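Local coordinates for cyclic nucleotide-binding protein (Ruegeria pomeroyi, PDB 3FX3) that probably binds DNA as a two-subunit transcription regulator of the Crp type, with a cyclic nucleotide-binding domain joined to a helix-turn-helix domain, at residues Ser16-Ser21 with Ile55-Asp60; Gly61-Phe66 with Glu84-Ala89; Val79-Glu84 with Ala185-Met190; Glu160-Leu165 with Cys173-Pro178. All blocks are in the same frame, centred on the assembly; numbering follows the deposited sequence.

Contact 1 (Ser16-Ser21 with Ile55-Asp60); sequences SLLIRS and IHVVID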
loop_
_atom_site.group_PDB
_atom_site.type_symbol
_atom_site.label_atom_id
_atom_site.label_comp_id
_atom_site.label_asym_id
_atom_site.label_seq_id
_atom_site.Cartn_x
_atom_site.Cartn_y
_atom_site.Cartn_z
ATOM N N SER B 16 7.259 7.839 10.377
ATOM C CA SER B 16 7.135 8.112 8.946
ATOM C C SER B 16 7.537 6.916 8.071
ATOM O O SER B 16 8.358 6.091 8.448
ATOM C CB SER B 16 7.985 9.312 8.546
ATOM O OG SER B 16 9.375 9.007 8.576
ATOM N N LEU B 17 6.945 6.855 6.900
ATOM C CA LEU B 17 7.314 5.885 5.883
ATOM C C LEU B 17 8.831 5.815 5.618
ATOM O O LEU B 17 9.415 4.722 5.569
ATOM C CB LEU B 17 6.578 6.238 4.587
ATOM C CG LEU B 17 6.728 5.265 3.449
ATOM C CD1 LEU B 17 5.941 4.000 3.859
ATOM C CD2 LEU B 17 6.229 5.856 2.119
ATOM N N LEU B 18 9.462 6.970 5.443
ATOM C CA LEU B 18 10.909 7.023 5.222
ATOM C C LEU B 18 11.673 6.294 6.330
ATOM O O LEU B 18 12.484 5.404 6.069
ATOM C CB LEU B 18 11.392 8.460 5.170
ATOM C CG LEU B 18 12.894 8.670 5.004
ATOM C CD1 LEU B 18 13.403 8.158 3.643
ATOM C CD2 LEU B 18 13.196 10.154 5.171
ATOM N N ILE B 19 11.409 6.696 7.566
ATOM C CA ILE B 19 12.220 6.231 8.675
ATOM C C ILE B 19 11.862 4.777 9.070
ATOM O O ILE B 19 12.743 3.973 9.357
ATOM C CB ILE B 19 12.134 7.187 9.874
ATOM C CG1 ILE B 19 12.588 8.596 9.448
ATOM C CG2 ILE B 19 12.982 6.634 11.060
ATOM C CD1 ILE B 19 14.048 8.695 8.894
ATOM N N ARG B 20 10.587 4.436 9.015
ATOM C CA ARG B 20 10.172 3.052 9.230
ATOM C C ARG B 20 10.813 2.092 8.227
ATOM O O ARG B 20 10.950 0.932 8.535
ATOM C CB ARG B 20 8.662 2.879 9.070
ATOM C CG ARG B 20 7.828 3.161 10.284
ATOM C CD ARG B 20 6.356 2.881 9.904
ATOM N NE ARG B 20 5.756 3.995 9.144
ATOM C CZ ARG B 20 4.736 3.911 8.264
ATOM N NH1 ARG B 20 4.162 2.742 7.938
ATOM N NH2 ARG B 20 4.280 5.034 7.703
ATOM N N SER B 21 11.120 2.558 7.018
ATOM C CA SER B 21 11.704 1.682 6.012
ATOM C C SER B 21 13.193 1.396 6.220
ATOM O O SER B 21 13.730 0.493 5.590
ATOM C CB SER B 21 11.501 2.278 4.639
ATOM O OG SER B 21 10.095 2.453 4.420
ATOM N N ILE B 55 14.452 15.148 1.704
ATOM C CA ILE B 55 13.218 14.430 1.908
ATOM C C ILE B 55 12.609 14.996 3.184
ATOM O O ILE B 55 13.327 15.312 4.125
ATOM C CB ILE B 55 13.467 12.924 2.072
ATOM C CG1 ILE B 55 14.145 12.350 0.807
ATOM C CG2 ILE B 55 12.174 12.194 2.318
ATOM C CD1 ILE B 55 14.591 10.874 0.962
ATOM N N HIS B 56 11.295 15.085 3.218
ATOM C CA HIS B 56 10.588 15.859 4.240
ATOM C C HIS B 56 9.728 15.014 5.133
ATOM O O HIS B 56 9.020 14.142 4.669
ATOM C CB HIS B 56 9.743 16.946 3.566
ATOM C CG HIS B 56 10.457 17.623 2.445
ATOM N ND1 HIS B 56 11.431 18.574 2.650
ATOM C CD2 HIS B 56 10.382 17.444 1.102
ATOM C CE1 HIS B 56 11.905 18.975 1.482
ATOM N NE2 HIS B 56 11.282 18.307 0.524
ATOM N N VAL B 57 9.782 15.317 6.421
ATOM C CA VAL B 57 8.987 14.661 7.423
ATOM C C VAL B 57 8.311 15.703 8.332
ATOM O O VAL B 57 9.002 16.494 9.016
ATOM C CB VAL B 57 9.861 13.746 8.299
ATOM C CG1 VAL B 57 8.972 12.975 9.261
ATOM C CG2 VAL B 57 10.711 12.767 7.437
ATOM N N VAL B 58 6.982 15.723 8.336
ATOM C CA VAL B 58 6.232 16.656 9.181
ATOM C C VAL B 58 6.338 16.191 10.633
ATOM O O VAL B 58 6.132 15.010 10.911
ATOM C CB VAL B 58 4.770 16.755 8.750
ATOM C CG1 VAL B 58 4.008 17.828 9.596
ATOM C CG2 VAL B 58 4.693 17.061 7.255
ATOM N N ILE B 59 6.765 17.087 11.525
ATOM C CA ILE B 59 6.829 16.817 12.952
ATOM C C ILE B 59 5.565 17.338 13.628
ATOM O O ILE B 59 5.054 16.716 14.566
ATOM C CB ILE B 59 8.037 17.485 13.590
ATOM C CG1 ILE B 59 9.326 16.993 12.920
ATOM C CG2 ILE B 59 8.047 17.257 15.109
ATOM C CD1 ILE B 59 9.465 15.471 12.773
ATOM N N ASP B 60 5.048 18.458 13.137
ATOM C CA ASP B 60 3.827 19.056 13.684
ATOM C C ASP B 60 3.156 19.915 12.629
ATOM O O ASP B 60 3.852 20.536 11.818
ATOM C CB ASP B 60 4.165 19.965 14.879
ATOM C CG ASP B 60 2.923 20.353 15.694
ATOM O OD1 ASP B 60 2.262 19.450 16.256
ATOM O OD2 ASP B 60 2.581 21.541 15.728
#
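Ser16 comes nearest to Val57 along the backbones, with their CA atoms 7.0 Å apart. Short helix 17-20 lies here against strand 54-58 of the cyclic nucleotide-binding domain, a beta roll of a family in the cupin clan. No hydrogen bond joins the two segments. The contact is buried and almost wholly apolar.

Leu18 supplies most of the helix side. Its CD2 methyl rests on Ile55 CG2 at 3.7 Å, and its CD1 meets Ile55 CD1 at 4.0 Å. The two leucine methyls thus meet the two branches of the isoleucine, CG2 and the CD1 tip. CG of Leu18 stands anti to the backbone N (chi1 177°), which sends the fork toward the strand. Val57 CG2 packs more loosely on the same CD2.

The strand next to 54-58 also takes part, since Leu18 N bonds to Ser85 OG. Helix 7-13 lies beside Val57 through Ala13.

Ser16 is the N-cap of helix 17-20. Its OG accepts from Ile19 N at 3.2 Å, a nearly straight bond of 162°, and is also bonded to Ala13 O. Hydroxyl and methylene both lean on the valine: Ser16 CB lies 3.9 Å from Val57 CG1, and Ser16 OG lies 4.1 Å from Val57 CG2.

Contact 2 (Gly61-Phe66 with Glu84-Ala89); sequences GWVKLF and ESFGEA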
loop_
_atom_site.group_PDB
_atom_site.type_symbol
_atom_site.label_atom_id
_atom_site.label_comp_id
_atom_site.label_asym_id
_atom_site.label_seq_id
_atom_site.Cartn_x
_atom_site.Cartn_y
_atom_site.Cartn_z
ATOM N N GLY B 61 1.829 19.986 12.640
ATOM C CA GLY B 61 1.094 20.854 11.709
ATOM C C GLY B 61 0.695 20.145 10.431
ATOM O O GLY B 61 0.787 18.937 10.337
ATOM N N TRP B 62 0.229 20.907 9.452
ATOM C CA TRP B 62 -0.295 20.373 8.188
ATOM C C TRP B 62 0.380 21.070 7.011
ATOM O O TRP B 62 0.457 22.299 6.969
ATOM C CB TRP B 62 -1.797 20.600 8.110
ATOM C CG TRP B 62 -2.579 19.697 8.997
ATOM C CD1 TRP B 62 -2.873 19.888 10.311
ATOM C CD2 TRP B 62 -3.154 18.436 8.630
ATOM N NE1 TRP B 62 -3.608 18.815 10.791
ATOM C CE2 TRP B 62 -3.780 17.912 9.772
ATOM C CE3 TRP B 62 -3.191 17.701 7.443
ATOM C CZ2 TRP B 62 -4.438 16.685 9.765
ATOM C CZ3 TRP B 62 -3.857 16.481 7.434
ATOM C CH2 TRP B 62 -4.487 15.999 8.585
ATOM N N VAL B 63 0.850 20.285 6.053
ATOM C CA VAL B 63 1.492 20.794 4.840
ATOM C C VAL B 63 0.653 20.367 3.657
ATOM O O VAL B 63 0.203 19.222 3.599
ATOM C CB VAL B 63 2.911 20.213 4.716
ATOM C CG1 VAL B 63 3.572 20.577 3.388
ATOM C CG2 VAL B 63 3.742 20.711 5.890
ATOM N N LYS B 64 0.405 21.269 2.717
ATOM C CA LYS B 64 -0.304 20.876 1.496
ATOM C C LYS B 64 0.652 20.853 0.311
ATOM O O LYS B 64 1.565 21.673 0.232
ATOM C CB LYS B 64 -1.486 21.794 1.213
ATOM C CG LYS B 64 -1.154 23.151 0.581
ATOM C CD LYS B 64 -2.416 23.976 0.222
ATOM C CE LYS B 64 -2.069 25.466 0.114
ATOM N NZ LYS B 64 -3.220 26.365 -0.204
ATOM N N LEU B 65 0.438 19.919 -0.603
ATOM C CA LEU B 65 1.152 19.885 -1.862
ATOM C C LEU B 65 0.134 20.235 -2.946
ATOM O O LEU B 65 -0.971 19.714 -2.926
ATOM C CB LEU B 65 1.717 18.488 -2.129
ATOM C CG LEU B 65 3.078 18.117 -1.511
ATOM C CD1 LEU B 65 3.273 18.692 -0.154
ATOM C CD2 LEU B 65 3.314 16.582 -1.495
ATOM N N PHE B 66 0.523 21.059 -3.909
ATOM C CA PHE B 66 -0.403 21.499 -4.957
ATOM C C PHE B 66 0.347 21.797 -6.258
ATOM O O PHE B 66 1.529 22.138 -6.229
ATOM C CB PHE B 66 -1.180 22.737 -4.477
ATOM C CG PHE B 66 -0.315 23.944 -4.209
ATOM C CD1 PHE B 66 0.275 24.123 -2.976
ATOM C CD2 PHE B 66 -0.131 24.920 -5.186
ATOM C CE1 PHE B 66 1.082 25.231 -2.713
ATOM C CE2 PHE B 66 0.664 26.045 -4.944
ATOM C CZ PHE B 66 1.262 26.210 -3.703
ATOM N N GLU B 84 4.474 12.013 9.150
ATOM C CA GLU B 84 4.386 11.562 7.758
ATOM C C GLU B 84 5.495 12.148 6.922
ATOM O O GLU B 84 5.824 13.348 7.058
ATOM C CB GLU B 84 3.025 11.921 7.148
ATOM C CG GLU B 84 1.852 11.321 7.927
ATOM C CD GLU B 84 0.492 11.662 7.313
ATOM O OE1 GLU B 84 0.256 12.801 6.830
ATOM O OE2 GLU B 84 -0.360 10.755 7.312
ATOM N N SER B 85 6.072 11.312 6.057
ATOM C CA SER B 85 7.155 11.752 5.175
ATOM C C SER B 85 6.635 11.943 3.773
ATOM O O SER B 85 5.615 11.381 3.404
ATOM C CB SER B 85 8.317 10.743 5.130
ATOM O OG SER B 85 7.886 9.466 4.700
ATOM N N PHE B 86 7.333 12.748 2.991
ATOM C CA PHE B 86 7.010 12.866 1.579
ATOM C C PHE B 86 8.237 13.367 0.810
ATOM O O PHE B 86 9.193 13.861 1.417
ATOM C CB PHE B 86 5.782 13.786 1.382
ATOM C CG PHE B 86 5.994 15.220 1.837
ATOM C CD1 PHE B 86 5.733 15.587 3.121
ATOM C CD2 PHE B 86 6.464 16.181 0.962
ATOM C CE1 PHE B 86 5.935 16.882 3.553
ATOM C CE2 PHE B 86 6.639 17.498 1.379
ATOM C CZ PHE B 86 6.383 17.839 2.694
ATOM N N GLY B 87 8.199 13.259 -0.522
ATOM C CA GLY B 87 9.298 13.654 -1.375
ATOM C C GLY B 87 10.407 12.637 -1.583
ATOM O O GLY B 87 11.457 12.977 -2.158
ATOM N N GLU B 88 10.195 11.401 -1.111
ATOM C CA GLU B 88 11.215 10.351 -1.202
ATOM C C GLU B 88 11.579 10.082 -2.655
ATOM O O GLU B 88 12.761 10.146 -3.014
ATOM C CB GLU B 88 10.777 9.022 -0.545
ATOM C CG GLU B 88 10.354 9.089 0.913
ATOM C CD GLU B 88 8.874 9.401 1.126
ATOM O OE1 GLU B 88 8.190 9.849 0.183
ATOM O OE2 GLU B 88 8.391 9.197 2.260
ATOM N N ALA B 89 10.578 9.805 -3.488
ATOM C CA ALA B 89 10.837 9.414 -4.874
ATOM C C ALA B 89 11.599 10.500 -5.626
ATOM O O ALA B 89 12.596 10.226 -6.334
ATOM C CB ALA B 89 9.516 9.055 -5.621
#
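Phe86 meets Val63 and Leu65 in a buried, purely apolar contact. The far end of the ring touches the valine, with Phe86 CZ 4.0 Å from Val63 CG1. One flank of the ring takes both leucine methyls: Leu65 CD1 is 3.9 Å from Phe86 CE2, and Leu65 CD2 is 4.0 Å from Phe86 CD2. The valine side chain runs at about a right angle to the phenylalanine. Phe86 CG sits between the backbone N and the carbonyl carbon (chi1 63°), and from there the ring spans the gap to the other strand. The backbones stay well apart, with CA atoms of Leu65 and Phe86 9.8 Å from each other.

The polar bond here is local to 84-89. Ser85 OG donates to Glu88 OE2 at 2.5 Å, tying strand 84-86 to the first turn of helix 88-93. Gly87, with positive phi, is the N-cap between them. Glu88 OE1 is bonded to His140 of the second subunit.

Strands 62-68 and 84-86 belong to the two facing sheets of the beta roll, and this contact is part of the core between them. Phe80 of strand 74-81 and His56 of strand 54-58 also meet the Phe86 ring.

Contact 3 (Val79-Glu84 with Ala185-Met190); sequences VFTRGE and AGRLGM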
loop_
_atom_site.group_PDB
_atom_site.type_symbol
_atom_site.label_atom_id
_atom_site.label_comp_id
_atom_site.label_asym_id
_atom_site.label_seq_id
_atom_site.Cartn_x
_atom_site.Cartn_y
_atom_site.Cartn_z
ATOM N N VAL B 79 -2.354 16.438 1.351
ATOM C CA VAL B 79 -2.000 17.055 2.611
ATOM C C VAL B 79 -1.331 16.055 3.522
ATOM O O VAL B 79 -1.737 14.892 3.579
ATOM C CB VAL B 79 -3.191 17.703 3.326
ATOM C CG1 VAL B 79 -3.609 18.903 2.572
ATOM C CG2 VAL B 79 -4.364 16.728 3.476
ATOM N N PHE B 80 -0.300 16.497 4.227
ATOM C CA PHE B 80 0.448 15.641 5.169
ATOM C C PHE B 80 0.519 16.288 6.519
ATOM O O PHE B 80 0.516 17.521 6.618
ATOM C CB PHE B 80 1.876 15.389 4.654
ATOM C CG PHE B 80 1.921 14.543 3.416
ATOM C CD1 PHE B 80 1.748 13.179 3.495
ATOM C CD2 PHE B 80 2.081 15.120 2.158
ATOM C CE1 PHE B 80 1.760 12.388 2.334
ATOM C CE2 PHE B 80 2.098 14.345 1.015
ATOM C CZ PHE B 80 1.944 12.989 1.089
ATOM N N THR B 81 0.638 15.458 7.557
ATOM C CA THR B 81 0.662 15.940 8.918
ATOM C C THR B 81 1.689 15.159 9.758
ATOM O O THR B 81 2.493 14.408 9.222
ATOM C CB THR B 81 -0.763 15.919 9.560
ATOM O OG1 THR B 81 -0.749 16.683 10.776
ATOM C CG2 THR B 81 -1.236 14.513 9.854
ATOM N N ARG B 82 1.689 15.379 11.059
ATOM C CA ARG B 82 2.760 14.854 11.934
ATOM C C ARG B 82 2.979 13.371 11.787
ATOM O O ARG B 82 2.031 12.608 11.675
ATOM C CB ARG B 82 2.542 15.198 13.406
ATOM C CG ARG B 82 1.605 14.367 14.118
ATOM C CD ARG B 82 1.126 15.038 15.446
ATOM N NE ARG B 82 2.005 14.834 16.593
ATOM C CZ ARG B 82 2.126 13.687 17.260
ATOM N NH1 ARG B 82 1.449 12.608 16.873
ATOM N NH2 ARG B 82 2.931 13.608 18.322
ATOM N N GLY B 83 4.253 13.003 11.716
ATOM C CA GLY B 83 4.687 11.627 11.554
ATOM C C GLY B 83 4.645 11.131 10.126
ATOM O O GLY B 83 4.762 9.945 9.898
ATOM N N GLU B 84 4.474 12.013 9.150
ATOM C CA GLU B 84 4.386 11.562 7.758
ATOM C C GLU B 84 5.495 12.148 6.922
ATOM O O GLU B 84 5.824 13.348 7.058
ATOM C CB GLU B 84 3.025 11.921 7.148
ATOM C CG GLU B 84 1.852 11.321 7.927
ATOM C CD GLU B 84 0.492 11.662 7.313
ATOM O OE1 GLU B 84 0.256 12.801 6.830
ATOM O OE2 GLU B 84 -0.360 10.755 7.312
ATOM N N ALA B 185 -11.432 16.372 3.561
ATOM C CA ALA B 185 -12.400 15.708 2.706
ATOM C C ALA B 185 -11.689 15.158 1.489
ATOM O O ALA B 185 -11.884 13.993 1.129
ATOM C CB ALA B 185 -13.546 16.681 2.301
ATOM N N GLY B 186 -10.855 15.988 0.873
ATOM C CA GLY B 186 -10.008 15.564 -0.246
ATOM C C GLY B 186 -9.184 14.332 0.105
ATOM O O GLY B 186 -9.140 13.332 -0.642
ATOM N N ARG B 187 -8.542 14.368 1.259
ATOM C CA ARG B 187 -7.687 13.270 1.635
ATOM C C ARG B 187 -8.468 11.941 1.793
ATOM O O ARG B 187 -7.974 10.849 1.420
ATOM C CB ARG B 187 -6.956 13.596 2.919
ATOM C CG ARG B 187 -5.946 12.540 3.262
ATOM C CD ARG B 187 -4.907 13.017 4.264
ATOM N NE ARG B 187 -4.282 11.858 4.874
ATOM C CZ ARG B 187 -3.174 11.867 5.618
ATOM N NH1 ARG B 187 -2.469 12.975 5.848
ATOM N NH2 ARG B 187 -2.739 10.712 6.099
ATOM N N LEU B 188 -9.679 12.036 2.331
ATOM C CA LEU B 188 -10.480 10.869 2.554
ATOM C C LEU B 188 -11.348 10.532 1.355
ATOM O O LEU B 188 -12.139 9.610 1.405
ATOM C CB LEU B 188 -11.319 11.036 3.826
ATOM C CG LEU B 188 -10.487 11.211 5.098
ATOM C CD1 LEU B 188 -11.398 11.479 6.267
ATOM C CD2 LEU B 188 -9.584 9.993 5.369
ATOM N N GLY B 189 -11.185 11.246 0.258
ATOM C CA GLY B 189 -12.010 10.992 -0.924
ATOM C C GLY B 189 -13.501 11.204 -0.681
ATOM O O GLY B 189 -14.308 10.472 -1.234
HETATM N N MSE B 190 -13.863 12.172 0.164
HETATM C CA MSE B 190 -15.278 12.417 0.526
HETATM C C MSE B 190 -15.747 13.774 0.042
HETATM O O MSE B 190 -14.980 14.733 0.046
HETATM C CB MSE B 190 -15.486 12.365 2.045
HETATM C CG MSE B 190 -15.212 11.025 2.664
HETATM SE SE MSE B 190 -15.257 11.074 4.630
HETATM C CE MSE B 190 -17.215 10.958 4.883
#
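The end of strand 74-81 and the type II turn from Thr81 to Glu84 face the last turn of helix 182-187, with the CA atoms of Val79 and Arg187 6.9 Å apart. Helix 182-187 ends there in a Schellman motif with Gly189 at its C-prime position.

Arg187 carries the contact. Its CG is anti to the backbone N (chi1 -174°) and the chain is extended as far as NE, which carries the guanidinium across to Glu84. The two side chains arrive from opposite directions and meet end-on. NH1 of Arg187 donates to Glu84 OE1 at 2.9 Å, and NH2 of Arg187 donates to Glu84 OE2 at 2.7 Å. The second bond is close to straight, at 168°. Each oxygen offers its syn lone pair, and the two flat groups lie 16° from coplanar.

Arg187 NH1 also makes a weak, bent bond to Val79 O at 3.1 Å. Lower on the arginine chain, Arg187 CD packs on Val79 CG2 at 3.8 Å.

Glu84 OE1 has a second donor. Thr81 N reaches it on the anti side at 2.8 Å, so the turn's own backbone positions the carboxylate.

The bidentate salt bridge joins the cyclic nucleotide-binding domain to the helix-turn-helix domain. Arg187 is shared by two carboxylates, Glu84 and Glu147 of the second subunit. Its positive charge probably offsets theirs and favours their ionised forms. The bridge probably helps set how the two domains and the two subunits are placed in this structure.

Contact 4 (Glu160-Leu165 with Cys173-Pro178); sequences EFLLEL and CEVTLP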
loop_
_atom_site.group_PDB
_atom_site.type_symbol
_atom_site.label_atom_id
_atom_site.label_comp_id
_atom_site.label_asym_id
_atom_site.label_seq_id
_atom_site.Cartn_x
_atom_site.Cartn_y
_atom_site.Cartn_z
ATOM N N GLU B 160 -11.741 6.441 12.184
ATOM C CA GLU B 160 -10.482 5.745 11.948
ATOM C C GLU B 160 -9.324 6.709 11.662
ATOM O O GLU B 160 -8.185 6.560 12.154
ATOM C CB GLU B 160 -10.708 4.822 10.749
ATOM C CG GLU B 160 -9.809 3.675 10.669
ATOM C CD GLU B 160 -10.056 2.619 11.770
ATOM O OE1 GLU B 160 -11.136 1.953 11.789
ATOM O OE2 GLU B 160 -9.117 2.441 12.584
ATOM N N PHE B 161 -9.614 7.698 10.825
ATOM C CA PHE B 161 -8.659 8.748 10.538
ATOM C C PHE B 161 -8.262 9.502 11.826
ATOM O O PHE B 161 -7.093 9.692 12.124
ATOM C CB PHE B 161 -9.252 9.675 9.459
ATOM C CG PHE B 161 -8.420 10.888 9.182
ATOM C CD1 PHE B 161 -7.348 10.811 8.310
ATOM C CD2 PHE B 161 -8.706 12.098 9.795
ATOM C CE1 PHE B 161 -6.557 11.923 8.054
ATOM C CE2 PHE B 161 -7.927 13.223 9.521
ATOM C CZ PHE B 161 -6.846 13.115 8.648
ATOM N N LEU B 162 -9.238 9.910 12.606
ATOM C CA LEU B 162 -8.955 10.571 13.866
ATOM C C LEU B 162 -8.131 9.683 14.809
ATOM O O LEU B 162 -7.174 10.150 15.415
ATOM C CB LEU B 162 -10.258 11.019 14.521
ATOM C CG LEU B 162 -10.977 12.169 13.807
ATOM C CD1 LEU B 162 -12.304 12.489 14.502
ATOM C CD2 LEU B 162 -10.077 13.436 13.763
ATOM N N LEU B 163 -8.479 8.399 14.896
ATOM C CA LEU B 163 -7.756 7.471 15.771
ATOM C C LEU B 163 -6.291 7.343 15.374
ATOM O O LEU B 163 -5.408 7.304 16.228
ATOM C CB LEU B 163 -8.415 6.095 15.756
ATOM C CG LEU B 163 -9.742 6.033 16.539
ATOM C CD1 LEU B 163 -10.662 4.938 15.980
ATOM C CD2 LEU B 163 -9.471 5.834 18.028
ATOM N N GLU B 164 -6.035 7.265 14.078
ATOM C CA GLU B 164 -4.671 7.207 13.603
ATOM C C GLU B 164 -3.905 8.499 13.954
ATOM O O GLU B 164 -2.736 8.428 14.290
ATOM C CB GLU B 164 -4.666 6.939 12.101
ATOM C CG GLU B 164 -3.289 6.750 11.503
ATOM C CD GLU B 164 -3.192 5.526 10.580
ATOM O OE1 GLU B 164 -4.242 4.924 10.204
ATOM O OE2 GLU B 164 -2.040 5.173 10.237
ATOM N N LEU B 165 -4.551 9.664 13.906
ATOM C CA LEU B 165 -3.884 10.927 14.313
ATOM C C LEU B 165 -3.524 11.003 15.816
ATOM O O LEU B 165 -2.583 11.684 16.191
ATOM C CB LEU B 165 -4.729 12.159 13.942
ATOM C CG LEU B 165 -5.075 12.444 12.473
ATOM C CD1 LEU B 165 -5.923 13.732 12.363
ATOM C CD2 LEU B 165 -3.826 12.535 11.637
ATOM N N CYS B 173 -8.232 12.930 23.906
ATOM C CA CYS B 173 -7.270 13.269 22.869
ATOM C C CYS B 173 -7.687 14.535 22.145
ATOM O O CYS B 173 -8.874 14.833 22.023
ATOM C CB CYS B 173 -7.163 12.122 21.868
ATOM S SG CYS B 173 -5.844 12.365 20.677
ATOM N N GLU B 174 -6.702 15.273 21.659
ATOM C CA GLU B 174 -6.956 16.458 20.878
ATOM C C GLU B 174 -6.021 16.492 19.674
ATOM O O GLU B 174 -4.800 16.402 19.827
ATOM C CB GLU B 174 -6.774 17.688 21.754
ATOM C CG GLU B 174 -6.563 18.974 20.974
ATOM C CD GLU B 174 -6.644 20.221 21.843
ATOM O OE1 GLU B 174 -7.225 20.155 22.953
ATOM O OE2 GLU B 174 -6.124 21.266 21.390
ATOM N N VAL B 175 -6.601 16.616 18.480
ATOM C CA VAL B 175 -5.822 16.679 17.239
ATOM C C VAL B 175 -6.083 18.007 16.505
ATOM O O VAL B 175 -7.223 18.425 16.342
ATOM C CB VAL B 175 -6.137 15.493 16.315
ATOM C CG1 VAL B 175 -5.833 14.181 17.025
ATOM C CG2 VAL B 175 -7.588 15.525 15.858
ATOM N N THR B 176 -5.017 18.672 16.087
ATOM C CA THR B 176 -5.134 19.950 15.378
ATOM C C THR B 176 -5.490 19.665 13.905
ATOM O O THR B 176 -4.924 18.754 13.297
ATOM C CB THR B 176 -3.809 20.704 15.431
ATOM O OG1 THR B 176 -2.826 19.879 14.811
ATOM C CG2 THR B 176 -3.383 20.993 16.882
ATOM N N LEU B 177 -6.428 20.421 13.339
ATOM C CA LEU B 177 -6.836 20.223 11.942
ATOM C C LEU B 177 -6.709 21.516 11.177
ATOM O O LEU B 177 -6.734 22.595 11.768
ATOM C CB LEU B 177 -8.292 19.773 11.858
ATOM C CG LEU B 177 -8.720 18.473 12.521
ATOM C CD1 LEU B 177 -10.235 18.342 12.530
ATOM C CD2 LEU B 177 -8.052 17.277 11.831
ATOM N N PRO B 178 -6.627 21.427 9.846
ATOM C CA PRO B 178 -6.721 22.651 9.056
ATOM C C PRO B 178 -8.044 23.329 9.289
ATOM O O PRO B 178 -9.041 22.653 9.532
ATOM C CB PRO B 178 -6.653 22.165 7.601
ATOM C CG PRO B 178 -6.242 20.755 7.666
ATOM C CD PRO B 178 -6.623 20.228 9.008
#
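Leu165 and Leu162 of helix 154-165 pack on Val175 and Leu177, at and just beyond strand 173-176. The strand is an edge of the small antiparallel sheet in the Crp-like, winged helix-turn-helix domain, and the contact lays the helix on one face of that edge strand. No hydrogen bond crosses it.

Val175 uses both of its methyls. CG1 stands anti to the carbonyl carbon and touches Leu165 CB at 3.8 Å. CG2 takes the place between the backbone N and the carbonyl carbon (chi1 -59° for the residue), and there it meets Leu162 CD2 at 3.9 Å. One valine thus bridges two leucines three positions apart on the helix. Leu162 crosses it at about a right angle.

Leu162 and Leu165 both hold CG anti to the carbonyl carbon. For Leu165 (chi1 -61°) the fork then extends past the valine toward Leu177. Within the helix, Leu165 CG also lies 4.1 Å above one face of the Phe161 ring, offset toward its rim.

Cys166, just after the helix segment, forms a disulfide with Cys173, the first residue of the strand. Alongside in the sheet, strand 213-216 bonds to the backbone of Val175 through Ala214. Leu177 and Leu165 themselves cross at about a right angle, and their closest methyls, Leu177 CD2 and Leu165 CD1, are 4.2 Å apart.

In the fold
Contact 1 packs helix 17-20 on the beta roll and contact 2 lies within it; their centres are about 9 Å apart. Strands 54-58 and 84-86, one from each contact, are neighbours in one sheet. Contact 2 also reaches the facing sheet, where strand 62-68 pairs with strand 74-81 of contact 3. Contacts 2 and 3 share Glu84 and alternate along the chain. Contact 3 leads out to the helix-turn-helix domain, which holds contact 4, centred about 11 Å away. Both segments of contact 4 fall between those of contact 3 in sequence. Trp62 NE1 bonded to Thr176 O adds another tie between the domains, consistent with their being held together in this structure. Contacts 1, 2 and 3 also touch the second subunit.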